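Local coordinates for protein CsuE (Acinetobacter baumannii, PDB 6FJY) that probably serves as the tip adhesin of the archaic chaperone-usher Csu pilus, mediating attachment in biofilm formation, and is held by the chaperone CsuC before assembly, at residues Asn213-Ser225 against Gly300-Phe312. Sequence-based numbering, arbitrary orientation.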
loop_
_atom_site.group_PDB
_atom_site.type_symbol
_atom_site.label_atom_id
_atom_site.label_comp_id
_atom_site.label_asym_id
_atom_site.label_seq_id
_atom_site.Cartn_x
_atom_site.Cartn_y
_atom_site.Cartn_z
ATOM N N ASN D 213 8.238 11.928 -1.340
ATOM C CA ASN D 213 8.565 11.501 0.024
ATOM C C ASN D 213 9.035 10.052 -0.089
ATOM O O ASN D 213 9.936 9.785 -0.900
ATOM C CB ASN D 213 7.379 11.757 0.932
ATOM C CG ASN D 213 6.830 13.150 0.754
ATOM O OD1 ASN D 213 5.624 13.345 0.577
ATOM N ND2 ASN D 213 7.723 14.136 0.761
ATOM N N THR D 214 8.457 9.112 0.653
ATOM C CA THR D 214 8.810 7.697 0.560
ATOM C C THR D 214 10.314 7.495 0.662
ATOM O O THR D 214 10.966 7.106 -0.314
ATOM C CB THR D 214 8.320 7.082 -0.743
ATOM O OG1 THR D 214 7.048 7.637 -1.088
ATOM C CG2 THR D 214 8.180 5.575 -0.570
ATOM N N PRO D 215 10.900 7.762 1.815
ATOM C CA PRO D 215 12.332 7.537 1.978
ATOM C C PRO D 215 12.602 6.062 2.193
ATOM O O PRO D 215 11.716 5.292 2.559
ATOM C CB PRO D 215 12.672 8.349 3.231
ATOM C CG PRO D 215 11.408 8.231 4.052
ATOM C CD PRO D 215 10.244 8.125 3.085
ATOM N N TYR D 216 13.862 5.684 1.987
ATOM C CA TYR D 216 14.272 4.302 2.181
ATOM C C TYR D 216 15.781 4.250 2.282
ATOM O O TYR D 216 16.486 5.184 1.890
ATOM C CB TYR D 216 13.810 3.392 1.043
ATOM C CG TYR D 216 14.263 3.890 -0.303
ATOM C CD1 TYR D 216 13.474 4.778 -1.021
ATOM C CD2 TYR D 216 15.482 3.496 -0.851
ATOM C CE1 TYR D 216 13.865 5.254 -2.244
ATOM C CE2 TYR D 216 15.887 3.975 -2.087
ATOM C CZ TYR D 216 15.065 4.853 -2.776
ATOM O OH TYR D 216 15.436 5.352 -3.993
ATOM N N TYR D 217 16.255 3.134 2.817
ATOM C CA TYR D 217 17.662 2.781 2.826
ATOM C C TYR D 217 17.885 1.589 1.905
ATOM O O TYR D 217 17.039 0.690 1.816
ATOM C CB TYR D 217 18.133 2.442 4.241
ATOM C CG TYR D 217 18.178 3.620 5.199
ATOM C CD1 TYR D 217 19.213 4.550 5.143
ATOM C CD2 TYR D 217 17.204 3.788 6.181
ATOM C CE1 TYR D 217 19.265 5.623 6.025
ATOM C CE2 TYR D 217 17.249 4.861 7.069
ATOM C CZ TYR D 217 18.283 5.771 6.981
ATOM O OH TYR D 217 18.342 6.826 7.848
ATOM N N VAL D 218 19.021 1.594 1.213
ATOM C CA VAL D 218 19.435 0.507 0.338
ATOM C C VAL D 218 20.678 -0.121 0.943
ATOM O O VAL D 218 21.701 0.550 1.113
ATOM C CB VAL D 218 19.716 0.993 -1.092
ATOM C CG1 VAL D 218 19.851 -0.185 -2.023
ATOM C CG2 VAL D 218 18.628 1.915 -1.570
ATOM N N SER D 219 20.599 -1.408 1.254
ATOM C CA SER D 219 21.736 -2.146 1.784
ATOM C C SER D 219 22.036 -3.350 0.896
ATOM O O SER D 219 21.165 -3.872 0.184
ATOM C CB SER D 219 21.484 -2.608 3.217
ATOM O OG SER D 219 21.332 -1.501 4.084
ATOM N N LEU D 220 23.290 -3.789 0.951
ATOM C CA LEU D 220 23.745 -4.975 0.234
ATOM C C LEU D 220 24.393 -5.924 1.228
ATOM O O LEU D 220 25.213 -5.504 2.052
ATOM C CB LEU D 220 24.738 -4.625 -0.885
ATOM C CG LEU D 220 24.302 -3.687 -2.020
ATOM C CD1 LEU D 220 25.409 -3.598 -3.051
ATOM C CD2 LEU D 220 23.008 -4.128 -2.673
ATOM N N ASN D 221 24.013 -7.196 1.157
ATOM C CA ASN D 221 24.581 -8.210 2.032
ATOM C C ASN D 221 25.986 -8.562 1.541
ATOM O O ASN D 221 26.565 -7.875 0.695
ATOM C CB ASN D 221 23.658 -9.424 2.105
ATOM C CG ASN D 221 23.727 -10.296 0.862
ATOM O OD1 ASN D 221 24.051 -9.833 -0.229
ATOM N ND2 ASN D 221 23.416 -11.566 1.030
ATOM N N ASN D 222 26.547 -9.647 2.073
ATOM C CA ASN D 222 27.860 -10.133 1.680
ATOM C C ASN D 222 27.780 -11.346 0.759
ATOM O O ASN D 222 28.766 -12.074 0.611
ATOM C CB ASN D 222 28.687 -10.456 2.922
ATOM C CG ASN D 222 29.043 -9.216 3.715
ATOM O OD1 ASN D 222 29.182 -8.130 3.156
ATOM N ND2 ASN D 222 29.199 -9.374 5.021
ATOM N N GLY D 223 26.624 -11.579 0.147
ATOM C CA GLY D 223 26.504 -12.613 -0.860
ATOM C C GLY D 223 26.396 -14.015 -0.288
ATOM O O GLY D 223 26.162 -14.234 0.905
ATOM N N LEU D 224 26.579 -14.987 -1.181
ATOM C CA LEU D 224 26.442 -16.394 -0.829
ATOM C C LEU D 224 27.738 -17.018 -0.341
ATOM O O LEU D 224 27.692 -18.043 0.348
ATOM C CB LEU D 224 25.933 -17.197 -2.030
ATOM C CG LEU D 224 24.671 -16.652 -2.697
ATOM C CD1 LEU D 224 24.257 -17.520 -3.880
ATOM C CD2 LEU D 224 23.545 -16.538 -1.677
ATOM N N SER D 225 28.886 -16.430 -0.675
ATOM C CA SER D 225 30.195 -16.996 -0.355
ATOM C C SER D 225 31.040 -16.007 0.443
ATOM O O SER D 225 32.138 -15.631 0.015
ATOM C CB SER D 225 30.923 -17.405 -1.633
ATOM O OG SER D 225 30.038 -18.017 -2.552
ATOM N N GLY D 300 37.950 -19.328 -14.572
ATOM C CA GLY D 300 36.787 -19.772 -15.318
ATOM C C GLY D 300 35.567 -18.878 -15.179
ATOM O O GLY D 300 35.604 -17.703 -15.546
ATOM N N THR D 301 34.481 -19.444 -14.651
ATOM C CA THR D 301 33.214 -18.740 -14.481
ATOM C C THR D 301 32.825 -18.767 -13.010
ATOM O O THR D 301 32.578 -19.838 -12.444
ATOM C CB THR D 301 32.109 -19.356 -15.345
ATOM O OG1 THR D 301 30.828 -18.923 -14.871
ATOM C CG2 THR D 301 32.171 -20.875 -15.324
ATOM N N TYR D 302 32.764 -17.591 -12.399
ATOM C CA TYR D 302 32.475 -17.452 -10.980
ATOM C C TYR D 302 31.233 -16.595 -10.786
ATOM O O TYR D 302 30.989 -15.645 -11.537
ATOM C CB TYR D 302 33.657 -16.819 -10.235
ATOM C CG TYR D 302 34.928 -17.634 -10.249
ATOM C CD1 TYR D 302 35.716 -17.709 -11.388
ATOM C CD2 TYR D 302 35.351 -18.308 -9.113
ATOM C CE1 TYR D 302 36.879 -18.445 -11.401
ATOM C CE2 TYR D 302 36.514 -19.047 -9.116
ATOM C CZ TYR D 302 37.275 -19.111 -10.264
ATOM O OH TYR D 302 38.435 -19.843 -10.280
ATOM N N GLN D 303 30.452 -16.928 -9.763
ATOM C CA GLN D 303 29.174 -16.272 -9.556
ATOM C C GLN D 303 28.923 -16.030 -8.077
ATOM O O GLN D 303 29.444 -16.738 -7.211
ATOM C CB GLN D 303 28.026 -17.094 -10.140
ATOM C CG GLN D 303 27.967 -17.062 -11.648
ATOM C CD GLN D 303 26.816 -17.875 -12.187
ATOM O OE1 GLN D 303 26.093 -18.523 -11.430
ATOM N NE2 GLN D 303 26.634 -17.843 -13.501
ATOM N N ASP D 304 28.112 -15.004 -7.808
ATOM C CA ASP D 304 27.587 -14.742 -6.477
ATOM C C ASP D 304 26.252 -14.027 -6.619
ATOM O O ASP D 304 25.946 -13.435 -7.656
ATOM C CB ASP D 304 28.550 -13.902 -5.630
ATOM C CG ASP D 304 28.251 -14.005 -4.138
ATOM O OD1 ASP D 304 27.539 -14.959 -3.735
ATOM O OD2 ASP D 304 28.718 -13.130 -3.375
ATOM N N THR D 305 25.459 -14.071 -5.558
ATOM C CA THR D 305 24.170 -13.391 -5.543
ATOM C C THR D 305 24.098 -12.508 -4.302
ATOM O O THR D 305 24.131 -13.009 -3.173
ATOM C CB THR D 305 23.018 -14.395 -5.585
ATOM O OG1 THR D 305 23.240 -15.313 -6.661
ATOM C CG2 THR D 305 21.706 -13.680 -5.820
ATOM N N VAL D 306 24.016 -11.200 -4.518
ATOM C CA VAL D 306 23.978 -10.221 -3.439
ATOM C C VAL D 306 22.532 -9.822 -3.190
ATOM O O VAL D 306 21.788 -9.522 -4.134
ATOM C CB VAL D 306 24.835 -8.989 -3.778
ATOM C CG1 VAL D 306 24.618 -7.899 -2.744
ATOM C CG2 VAL D 306 26.301 -9.367 -3.845
ATOM N N THR D 307 22.135 -9.831 -1.919
ATOM C CA THR D 307 20.802 -9.404 -1.529
ATOM C C THR D 307 20.775 -7.882 -1.434
ATOM O O THR D 307 21.538 -7.288 -0.666
ATOM C CB THR D 307 20.408 -10.053 -0.201
ATOM O OG1 THR D 307 20.308 -11.472 -0.369
ATOM C CG2 THR D 307 19.065 -9.528 0.277
ATOM N N VAL D 308 19.939 -7.255 -2.260
ATOM C CA VAL D 308 19.656 -5.826 -2.180
ATOM C C VAL D 308 18.471 -5.642 -1.236
ATOM O O VAL D 308 17.346 -6.039 -1.555
ATOM C CB VAL D 308 19.342 -5.222 -3.553
ATOM C CG1 VAL D 308 19.175 -3.710 -3.417
ATOM C CG2 VAL D 308 20.417 -5.560 -4.568
ATOM N N GLN D 309 18.718 -5.044 -0.077
ATOM C CA GLN D 309 17.656 -4.745 0.880
ATOM C C GLN D 309 17.210 -3.298 0.722
ATOM O O GLN D 309 18.041 -2.381 0.726
ATOM C CB GLN D 309 18.110 -4.997 2.315
ATOM C CG GLN D 309 16.999 -4.813 3.330
ATOM C CD GLN D 309 17.463 -5.072 4.742
ATOM O OE1 GLN D 309 18.541 -4.636 5.143
ATOM N NE2 GLN D 309 16.653 -5.788 5.506
ATOM N N VAL D 310 15.908 -3.101 0.544
ATOM C CA VAL D 310 15.296 -1.778 0.569
ATOM C C VAL D 310 14.394 -1.738 1.797
ATOM O O VAL D 310 13.436 -2.514 1.904
ATOM C CB VAL D 310 14.531 -1.483 -0.724
ATOM C CG1 VAL D 310 13.968 -0.059 -0.719
ATOM C CG2 VAL D 310 15.455 -1.657 -1.891
ATOM N N GLU D 311 14.729 -0.877 2.750
ATOM C CA GLU D 311 14.014 -0.794 4.017
ATOM C C GLU D 311 13.224 0.506 4.060
ATOM O O GLU D 311 13.785 1.592 3.856
ATOM C CB GLU D 311 14.974 -0.884 5.206
ATOM C CG GLU D 311 14.272 -0.941 6.562
ATOM C CD GLU D 311 15.130 -1.573 7.656
ATOM O OE1 GLU D 311 16.296 -1.160 7.816
ATOM O OE2 GLU D 311 14.632 -2.488 8.349
ATOM N N PHE D 312 11.921 0.384 4.283
ATOM C CA PHE D 312 11.044 1.536 4.446
ATOM C C PHE D 312 10.730 1.779 5.922
ATOM O O PHE D 312 10.075 2.769 6.253
ATOM C CB PHE D 312 9.746 1.336 3.670
ATOM C CG PHE D 312 9.947 1.159 2.205
ATOM C CD1 PHE D 312 10.241 2.249 1.401
ATOM C CD2 PHE D 312 9.851 -0.098 1.627
ATOM C CE1 PHE D 312 10.433 2.091 0.053
ATOM C CE2 PHE D 312 10.038 -0.264 0.281
ATOM C CZ PHE D 312 10.331 0.831 -0.512
ATOM O OXT PHE D 312 11.102 0.979 6.792
#
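Asp304 makes the first grip on 213-225: its OD1 takes the backbone N of Leu224 at 2.7 Å through the syn lone pair, while OD2 is held by the hydroxyl of Tyr245. With CG anti to the backbone N (chi1 -161°), the carboxylate is brought beside the turn. Next comes Thr305, with CD1 of Leu224 packed on its CB and its carbonyl O receiving a CA-H...O contact from Gly223. At Thr307 the side chain of Asn221 closes the ladder: Thr307 O accepts the N-H of Asn221, but Thr307 N gives a 2.6 Å bond to Asn221 OD1, where a regular pair would use a main-chain carbonyl. That amide oxygen also receives Gly223 N at 3.1 Å, closing an Asx turn; the two donors come from opposite faces of the amide plane, both well off the lone pairs. Val308 sets CG2 3.5 Å from Leu220 CD2, side by side with it, and turns CG1 to Val218 CG1. Regular antiparallel pairing follows: Gln309 and Ser219 exchange two bonds, the shorter 2.7 Å from Gln309 N to Ser219 O, and Glu311 does the same with Tyr217. Between them Val310 lays CG1 obliquely against the Tyr216 ring, CD2 being 3.9 Å away. Phe312 ends the chain with CE1 3.8 Å from Tyr216 CB and Pro215 O at its ring edge; its terminal carboxylate forms a salt bridge with Arg89 of the CsuC chain. Residues 303-311 also pair in parallel with a CsuC strand, the mark of donor-strand complementation of an Ig-like pilin domain by its chaperone.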